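Long-range contacts in ThiJ/pfpI family protein (Bacillus anthracis, PDB 3EFE), which is of unknown precise function but belongs to the DJ-1/PfpI family, whose relatives include chaperones, proteases and glyoxalase-like enzymes: residues D[8-13]-D[43-48]; D[48-53]-D[60-65]; D[132-137]-D[145-150]. All coordinates share one frame; numbering follows the deposited sequence.

Interaction 1 (D[8-13]-D[43-48]); sequences AFLYVF and VITVGA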
# COMPACT_ATOMS: atom_id res chain seq x y z
N ALA D 8 -16.74 5.92 -4.65
CA ALA D 8 -15.62 5.92 -3.75
C ALA D 8 -14.64 6.91 -4.30
O ALA D 8 -14.29 6.85 -5.44
CB ALA D 8 -15.00 4.55 -3.59
N PHE D 9 -14.28 7.87 -3.47
CA PHE D 9 -13.28 8.91 -3.80
C PHE D 9 -12.03 8.73 -3.00
O PHE D 9 -12.09 8.46 -1.82
CB PHE D 9 -13.86 10.29 -3.52
CG PHE D 9 -15.04 10.61 -4.40
CD1 PHE D 9 -14.85 10.89 -5.75
CD2 PHE D 9 -16.30 10.62 -3.89
CE1 PHE D 9 -15.88 11.20 -6.56
CE2 PHE D 9 -17.41 10.92 -4.73
CZ PHE D 9 -17.15 11.21 -6.08
N LEU D 10 -10.87 8.84 -3.66
CA LEU D 10 -9.63 8.96 -2.92
C LEU D 10 -9.06 10.33 -3.19
O LEU D 10 -8.66 10.67 -4.31
CB LEU D 10 -8.66 7.87 -3.35
CG LEU D 10 -7.25 7.91 -2.75
CD1 LEU D 10 -7.26 7.48 -1.25
CD2 LEU D 10 -6.23 7.19 -3.65
N TYR D 11 -8.95 11.12 -2.15
CA TYR D 11 -8.20 12.39 -2.26
C TYR D 11 -6.71 12.17 -2.48
O TYR D 11 -6.02 11.53 -1.65
CB TYR D 11 -8.50 13.26 -1.04
CG TYR D 11 -7.89 14.64 -1.07
CD1 TYR D 11 -8.22 15.56 -2.07
CD2 TYR D 11 -7.00 15.03 -0.08
CE1 TYR D 11 -7.64 16.85 -2.07
CE2 TYR D 11 -6.46 16.28 -0.05
CZ TYR D 11 -6.76 17.18 -1.06
OH TYR D 11 -6.15 18.43 -1.03
N VAL D 12 -6.22 12.68 -3.61
CA VAL D 12 -4.80 12.55 -4.03
C VAL D 12 -4.06 13.90 -3.96
O VAL D 12 -4.57 14.92 -4.42
CB VAL D 12 -4.65 11.79 -5.48
CG1 VAL D 12 -5.26 10.39 -5.37
CG2 VAL D 12 -5.25 12.56 -6.59
N PHE D 13 -2.88 13.88 -3.34
CA PHE D 13 -2.04 15.09 -3.06
C PHE D 13 -0.59 14.72 -2.96
O PHE D 13 -0.25 13.60 -2.59
CB PHE D 13 -2.44 15.85 -1.80
CG PHE D 13 -2.50 15.00 -0.56
CD1 PHE D 13 -1.47 15.01 0.34
CD2 PHE D 13 -3.62 14.19 -0.31
CE1 PHE D 13 -1.53 14.24 1.44
CE2 PHE D 13 -3.68 13.40 0.79
CZ PHE D 13 -2.64 13.42 1.68
N VAL D 43 -12.99 3.45 -7.66
CA VAL D 43 -12.30 4.49 -6.92
C VAL D 43 -11.96 5.60 -7.93
O VAL D 43 -11.25 5.38 -8.92
CB VAL D 43 -11.06 3.94 -6.16
CG1 VAL D 43 -10.19 5.12 -5.47
CG2 VAL D 43 -11.51 2.87 -5.15
N ILE D 44 -12.56 6.77 -7.71
CA ILE D 44 -12.22 8.02 -8.44
C ILE D 44 -11.22 8.86 -7.67
O ILE D 44 -11.48 9.31 -6.54
CB ILE D 44 -13.48 8.88 -8.75
CG1 ILE D 44 -14.58 8.01 -9.38
CG2 ILE D 44 -13.10 10.06 -9.73
CD1 ILE D 44 -16.01 8.41 -8.96
N THR D 45 -10.06 9.09 -8.24
CA THR D 45 -9.09 9.93 -7.55
C THR D 45 -9.49 11.43 -7.70
O THR D 45 -9.82 11.88 -8.79
CB THR D 45 -7.61 9.66 -7.98
OG1 THR D 45 -7.41 9.97 -9.33
CG2 THR D 45 -7.22 8.21 -7.75
N VAL D 46 -9.52 12.17 -6.57
CA VAL D 46 -9.84 13.61 -6.62
C VAL D 46 -8.71 14.46 -6.05
O VAL D 46 -8.22 14.21 -5.00
CB VAL D 46 -11.21 14.01 -6.02
CG1 VAL D 46 -11.84 12.98 -5.11
CG2 VAL D 46 -11.08 15.34 -5.31
N GLY D 47 -8.26 15.44 -6.82
CA GLY D 47 -7.13 16.28 -6.49
C GLY D 47 -7.68 17.60 -6.05
O GLY D 47 -8.90 17.86 -6.26
N ALA D 48 -6.83 18.41 -5.41
CA ALA D 48 -7.20 19.82 -5.10
C ALA D 48 -7.47 20.52 -6.42
O ALA D 48 -8.30 21.41 -6.47
CB ALA D 48 -6.10 20.57 -4.29
O HOH W 1 -4.18 17.70 -5.20
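With chi1 of Phe9 at -64°, CG lies anti to the carbonyl carbon, beside the backbone N; Tyr11 instead holds CG anti to its backbone N (-175°). Phe9 CD1 meets Val46 CG1 at 3.7 Å, while Phe9 CE1 rests 3.7 Å from Ile44 CD1, the side chains of Phe9 and Ile44 lying side by side and pointing the same way. Tyr11 CD1 comes within 3.2 Å of Val46 O, and Tyr11 CE1 reaches Ala48 N at 3.8 Å. The hydroxyl Tyr11 OH is buried with no polar partner in the model; Ala48 CB is 3.9 Å away. Strands 8-11 and 43-47 are parallel neighbours in the central sheet of this α/β fold and belong to a beta-alpha-beta unit whose helix, 18-30, packs on Val43 and Leu10. Ile44 N and Val46 N donate to Ala8 O and Leu10 O, while Leu10 N and Val12 N donate to Ile44 O and Val46 O. Beyond the ladder one water bridges Val12 O and Ala48 N. On the sheet face of Leu10, Leu10 CB touches Val43 CG1 at 3.8 Å, and Leu59 of the second subunit packs against Leu10 and Thr45.

Interaction 2 (D[48-53]-D[60-65]); sequences ANKEMI and RIKPDI
The guanidinium of Arg60 is approached obliquely, by Met52 CB at 3.3 Å from Arg60 NH1 and by the carbonyl oxygen of Ile53. The Pro63 ring turns CG and CD to Glu51 O, which lies 3.2 Å from Pro63 CD, and Pro63 CG also meets Ile53 CG2. Met52 crosses Lys62 at about a right angle, with Met52 CG 3.7 Å from Lys62 CD. Strands 53-54 and 60-61 form a beta-hairpin, with Met52, Lys62 and Pro63 at its open end: Ile53 and Ile61 form an antiparallel hydrogen-bonded pair, Ile53 N donating to Ile61 O at 3.1 Å in the carbonyl plane and Ile61 N returning a bond to Ile53 O at 2.8 Å. Both isoleucine side chains lie on one face of the hairpin, Ile53 CD1 against Ile61 CB. Ahead of it, Asn49 OD1 accepts from Glu51 N in an Asx turn. The bent Lys50 chain carries NZ back to Pro63 O, a 3.1 Å bond tilted 34° from the carbonyl plane. Lys62 NZ lies 4.1 Å from Lys50 NZ, a proximity that probably costs some electrostatic energy. The hairpin also faces the second subunit: Arg60 and Lys62 make backbone hydrogen bonds to it, and Ile61 packs on Ile61 of that chain.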
# COMPACT_ATOMS: atom_id res chain seq x y z
N ALA D 48 -6.83 18.41 -5.41
CA ALA D 48 -7.20 19.82 -5.10
C ALA D 48 -7.47 20.52 -6.42
O ALA D 48 -8.30 21.41 -6.47
CB ALA D 48 -6.10 20.57 -4.29
N ASN D 49 -6.73 20.11 -7.46
CA ASN D 49 -6.88 20.53 -8.81
C ASN D 49 -6.34 19.38 -9.71
O ASN D 49 -5.93 18.35 -9.20
CB ASN D 49 -6.04 21.75 -9.02
CG ASN D 49 -4.56 21.45 -8.84
OD1 ASN D 49 -4.06 20.36 -9.16
ND2 ASN D 49 -3.84 22.43 -8.32
N LYS D 50 -6.28 19.59 -11.03
CA LYS D 50 -6.04 18.53 -12.03
C LYS D 50 -4.57 18.21 -12.22
O LYS D 50 -4.22 17.29 -12.95
CB LYS D 50 -6.72 18.90 -13.35
CG LYS D 50 -8.28 18.89 -13.21
CD LYS D 50 -9.09 18.05 -14.31
CE LYS D 50 -8.81 16.50 -14.29
NZ LYS D 50 -7.30 16.10 -14.33
N GLU D 51 -3.72 18.97 -11.53
CA GLU D 51 -2.27 18.78 -11.53
C GLU D 51 -1.94 17.38 -11.00
O GLU D 51 -2.55 16.87 -10.02
CB GLU D 51 -1.52 19.83 -10.65
CG GLU D 51 -1.51 21.35 -11.09
CD GLU D 51 -0.74 22.31 -10.02
OE1 GLU D 51 -0.41 21.85 -8.88
OE2 GLU D 51 -0.52 23.54 -10.31
N MET D 52 -0.98 16.78 -11.68
CA MET D 52 -0.32 15.57 -11.24
C MET D 52 0.33 15.79 -9.91
O MET D 52 0.89 16.89 -9.61
CB MET D 52 0.71 15.13 -12.30
CG MET D 52 -0.04 14.60 -13.56
SD MET D 52 0.77 13.30 -14.43
CE MET D 52 0.59 12.08 -13.16
N ILE D 53 0.23 14.74 -9.10
CA ILE D 53 0.73 14.66 -7.73
C ILE D 53 1.74 13.55 -7.73
O ILE D 53 1.78 12.73 -8.64
CB ILE D 53 -0.43 14.46 -6.72
CG1 ILE D 53 -1.03 13.04 -6.74
CG2 ILE D 53 -1.55 15.41 -7.07
CD1 ILE D 53 -0.30 11.98 -5.98
N ARG D 60 3.94 9.22 -9.75
CA ARG D 60 3.25 10.39 -10.33
C ARG D 60 1.86 10.03 -10.83
O ARG D 60 1.71 9.26 -11.75
CB ARG D 60 4.05 11.02 -11.46
CG ARG D 60 5.57 11.13 -11.22
CD ARG D 60 6.13 12.53 -10.87
NE ARG D 60 5.26 13.66 -11.28
CZ ARG D 60 4.80 13.94 -12.51
NH1 ARG D 60 4.02 15.01 -12.66
NH2 ARG D 60 5.07 13.16 -13.57
N ILE D 61 0.84 10.60 -10.21
CA ILE D 61 -0.52 10.21 -10.47
C ILE D 61 -1.34 11.36 -11.05
O ILE D 61 -1.25 12.48 -10.59
CB ILE D 61 -1.17 9.68 -9.12
CG1 ILE D 61 -0.43 8.41 -8.68
CG2 ILE D 61 -2.71 9.53 -9.24
CD1 ILE D 61 -0.75 7.96 -7.22
N LYS D 62 -2.20 11.04 -11.98
CA LYS D 62 -3.04 12.01 -12.65
C LYS D 62 -4.39 11.93 -12.01
O LYS D 62 -5.04 10.87 -12.11
CB LYS D 62 -3.15 11.65 -14.16
CG LYS D 62 -3.93 12.63 -15.06
CD LYS D 62 -3.45 14.13 -14.90
CE LYS D 62 -4.19 15.16 -15.85
NZ LYS D 62 -4.73 14.51 -17.09
N PRO D 63 -4.80 12.99 -11.28
CA PRO D 63 -6.12 12.97 -10.68
C PRO D 63 -7.19 12.84 -11.75
O PRO D 63 -7.07 13.41 -12.85
CB PRO D 63 -6.20 14.32 -9.95
CG PRO D 63 -4.86 14.67 -9.71
CD PRO D 63 -4.13 14.26 -10.96
N ASP D 64 -8.19 12.02 -11.44
CA ASP D 64 -9.36 11.84 -12.30
C ASP D 64 -10.15 13.11 -12.43
O ASP D 64 -10.51 13.47 -13.54
CB ASP D 64 -10.28 10.76 -11.74
CG ASP D 64 -9.72 9.38 -11.95
OD1 ASP D 64 -8.96 9.25 -12.90
OD2 ASP D 64 -10.00 8.46 -11.16
N ILE D 65 -10.46 13.74 -11.31
CA ILE D 65 -11.18 14.95 -11.28
C ILE D 65 -10.59 15.90 -10.21
O ILE D 65 -9.73 15.51 -9.41
CB ILE D 65 -12.70 14.68 -10.99
CG1 ILE D 65 -12.96 14.32 -9.49
CG2 ILE D 65 -13.28 13.64 -11.99
CD1 ILE D 65 -14.38 13.79 -9.17

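Interaction 3 (D[132-137]-D[145-150]); sequences NNLEYT and KGEKFY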
# COMPACT_ATOMS: atom_id res chain seq x y z
N ASN D 132 -2.68 8.95 15.31
CA ASN D 132 -1.39 8.39 15.62
C ASN D 132 -1.05 8.47 17.09
O ASN D 132 -0.55 7.53 17.65
CB ASN D 132 -0.30 9.03 14.74
CG ASN D 132 -0.41 8.58 13.29
OD1 ASN D 132 -0.74 7.41 13.02
ND2 ASN D 132 -0.10 9.49 12.33
N ASN D 133 -1.32 9.61 17.70
CA ASN D 133 -0.94 9.85 19.10
C ASN D 133 -1.77 11.03 19.63
O ASN D 133 -1.77 12.12 19.03
CB ASN D 133 0.56 10.22 19.16
CG ASN D 133 1.02 10.53 20.58
OD1 ASN D 133 1.19 11.70 20.94
ND2 ASN D 133 1.20 9.47 21.40
N LEU D 134 -2.47 10.80 20.73
CA LEU D 134 -3.25 11.84 21.38
C LEU D 134 -2.45 13.12 21.72
O LEU D 134 -2.87 14.24 21.32
CB LEU D 134 -3.77 11.28 22.67
CG LEU D 134 -4.68 12.18 23.51
CD1 LEU D 134 -5.84 12.76 22.65
CD2 LEU D 134 -5.14 11.29 24.60
N GLU D 135 -1.29 12.95 22.35
CA GLU D 135 -0.48 14.13 22.77
C GLU D 135 -0.02 14.96 21.63
O GLU D 135 -0.08 16.18 21.69
CB GLU D 135 0.62 13.74 23.75
CG GLU D 135 -0.02 13.09 25.02
CD GLU D 135 -1.00 14.08 25.76
OE1 GLU D 135 -1.93 13.59 26.46
OE2 GLU D 135 -0.84 15.36 25.66
N TYR D 136 0.36 14.31 20.53
CA TYR D 136 0.79 15.04 19.38
C TYR D 136 -0.42 15.72 18.75
O TYR D 136 -0.31 16.84 18.31
CB TYR D 136 1.55 14.11 18.43
CG TYR D 136 2.13 14.81 17.22
CD1 TYR D 136 3.21 15.69 17.35
CD2 TYR D 136 1.57 14.64 15.94
CE1 TYR D 136 3.74 16.37 16.21
CE2 TYR D 136 2.07 15.30 14.83
CZ TYR D 136 3.17 16.15 14.96
OH TYR D 136 3.63 16.82 13.84
N THR D 137 -1.58 15.06 18.73
CA THR D 137 -2.74 15.64 18.09
C THR D 137 -3.13 16.90 18.88
O THR D 137 -3.45 17.89 18.27
CB THR D 137 -3.98 14.63 18.05
OG1 THR D 137 -3.66 13.46 17.28
CG2 THR D 137 -5.26 15.29 17.50
N LYS D 145 -11.18 19.63 20.51
CA LYS D 145 -11.78 19.51 21.86
C LYS D 145 -12.39 18.12 22.12
O LYS D 145 -13.31 17.94 22.97
CB LYS D 145 -12.84 20.61 22.05
CG LYS D 145 -12.36 22.07 21.89
CD LYS D 145 -13.56 23.03 21.68
CE LYS D 145 -13.18 24.42 21.11
NZ LYS D 145 -11.83 24.92 21.60
N GLY D 146 -11.85 17.12 21.41
CA GLY D 146 -12.44 15.78 21.37
C GLY D 146 -11.70 14.80 22.22
O GLY D 146 -11.92 13.65 22.08
N GLU D 147 -10.84 15.23 23.11
CA GLU D 147 -10.04 14.27 23.88
C GLU D 147 -10.80 13.18 24.60
O GLU D 147 -10.29 12.08 24.82
CB GLU D 147 -9.20 14.99 24.92
CG GLU D 147 -8.15 14.05 25.50
CD GLU D 147 -7.25 14.62 26.59
OE1 GLU D 147 -6.89 13.78 27.47
OE2 GLU D 147 -6.91 15.84 26.54
N LYS D 148 -12.02 13.50 25.01
CA LYS D 148 -12.89 12.59 25.75
C LYS D 148 -13.28 11.37 24.87
O LYS D 148 -13.32 10.21 25.35
CB LYS D 148 -14.13 13.42 26.24
CG LYS D 148 -15.25 12.70 26.90
CD LYS D 148 -14.97 12.48 28.37
CE LYS D 148 -16.10 11.61 29.03
NZ LYS D 148 -17.35 12.37 29.42
N PHE D 149 -13.53 11.67 23.58
CA PHE D 149 -13.95 10.75 22.51
C PHE D 149 -12.88 9.89 21.85
O PHE D 149 -13.20 8.94 21.10
CB PHE D 149 -14.67 11.56 21.42
CG PHE D 149 -15.98 12.10 21.90
CD1 PHE D 149 -17.15 11.32 21.80
CD2 PHE D 149 -16.05 13.36 22.54
CE1 PHE D 149 -18.37 11.79 22.30
CE2 PHE D 149 -17.26 13.84 23.03
CZ PHE D 149 -18.43 13.06 22.91
N TYR D 150 -11.64 10.21 22.16
CA TYR D 150 -10.48 9.55 21.68
C TYR D 150 -10.27 8.17 22.27
O TYR D 150 -10.24 8.01 23.47
CB TYR D 150 -9.23 10.41 21.99
CG TYR D 150 -7.96 9.92 21.32
CD1 TYR D 150 -7.50 10.52 20.16
CD2 TYR D 150 -7.23 8.83 21.84
CE1 TYR D 150 -6.34 10.07 19.51
CE2 TYR D 150 -6.10 8.37 21.22
CZ TYR D 150 -5.66 9.00 20.04
OH TYR D 150 -4.54 8.56 19.41
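Leu134 and Tyr150 form the close part of this contact, their side chains sliding past each other in opposite directions. Both hold CG anti to the backbone N (chi1 -177° in Leu134), and Leu134 CD1 lies over one face of the Tyr150 ring, 4.0 Å from its centroid and 22° off the ring normal, in a CH-pi contact offset toward the rim. Leu134 CD1 is nearest to Tyr150 CD1, at 3.7 Å, while Leu134 CB sits 4.0 Å from Tyr150 CZ. The phenol end reaches the start of helix 134-140, where Asn133 occupies the N-cap and its OD1 accepts from Tyr136 N at 2.8 Å. Tyr150 OH is 3.3 Å from Leu134 N, but the angle is too poor for a hydrogen bond; the hydroxyl is bonded instead to Ser131 OG, and His129 meets the ring with its plane steeply inclined. The solvent side is looser. There Glu147 crosses Leu134 at about a right angle, with Glu147 CG closest, 3.9 Å from Leu134 CD1, and its carboxylate forms a salt bridge with Lys138. Glu135 OE1 stands 5.1 Å from Glu147 OE1, like charges that Lys138, weakly paired with Glu135 as well, probably helps to balance. With no hydrogen bond crossing between 132-137 and 145-150, their cohesion rests on dispersion and CH-pi packing, and the nearby helix N terminus may modestly polarise the tyrosine hydroxyl.

From the N terminus, interaction 1 comes first: pairing 8-13 with 43-48 closes the loop that contains helix 18-30 and sets two strands of the central sheet side by side. Interaction 2 follows in series, sharing Ala48, and closes the short hairpin turn between 48-53 and 60-65. The two touch directly, since Gly47 N probably bonds Ile65 O and Thr45 N the carboxylate of Asp64, which joins the segment after the hairpin to strand 43-47; both also reach the second subunit. Interaction 3, later in the chain, ties helix 134-140 to the loop after it. Its centre lies about 26 Å from that of interaction 1, across the chain's centre. None of the three nests within or crosses another.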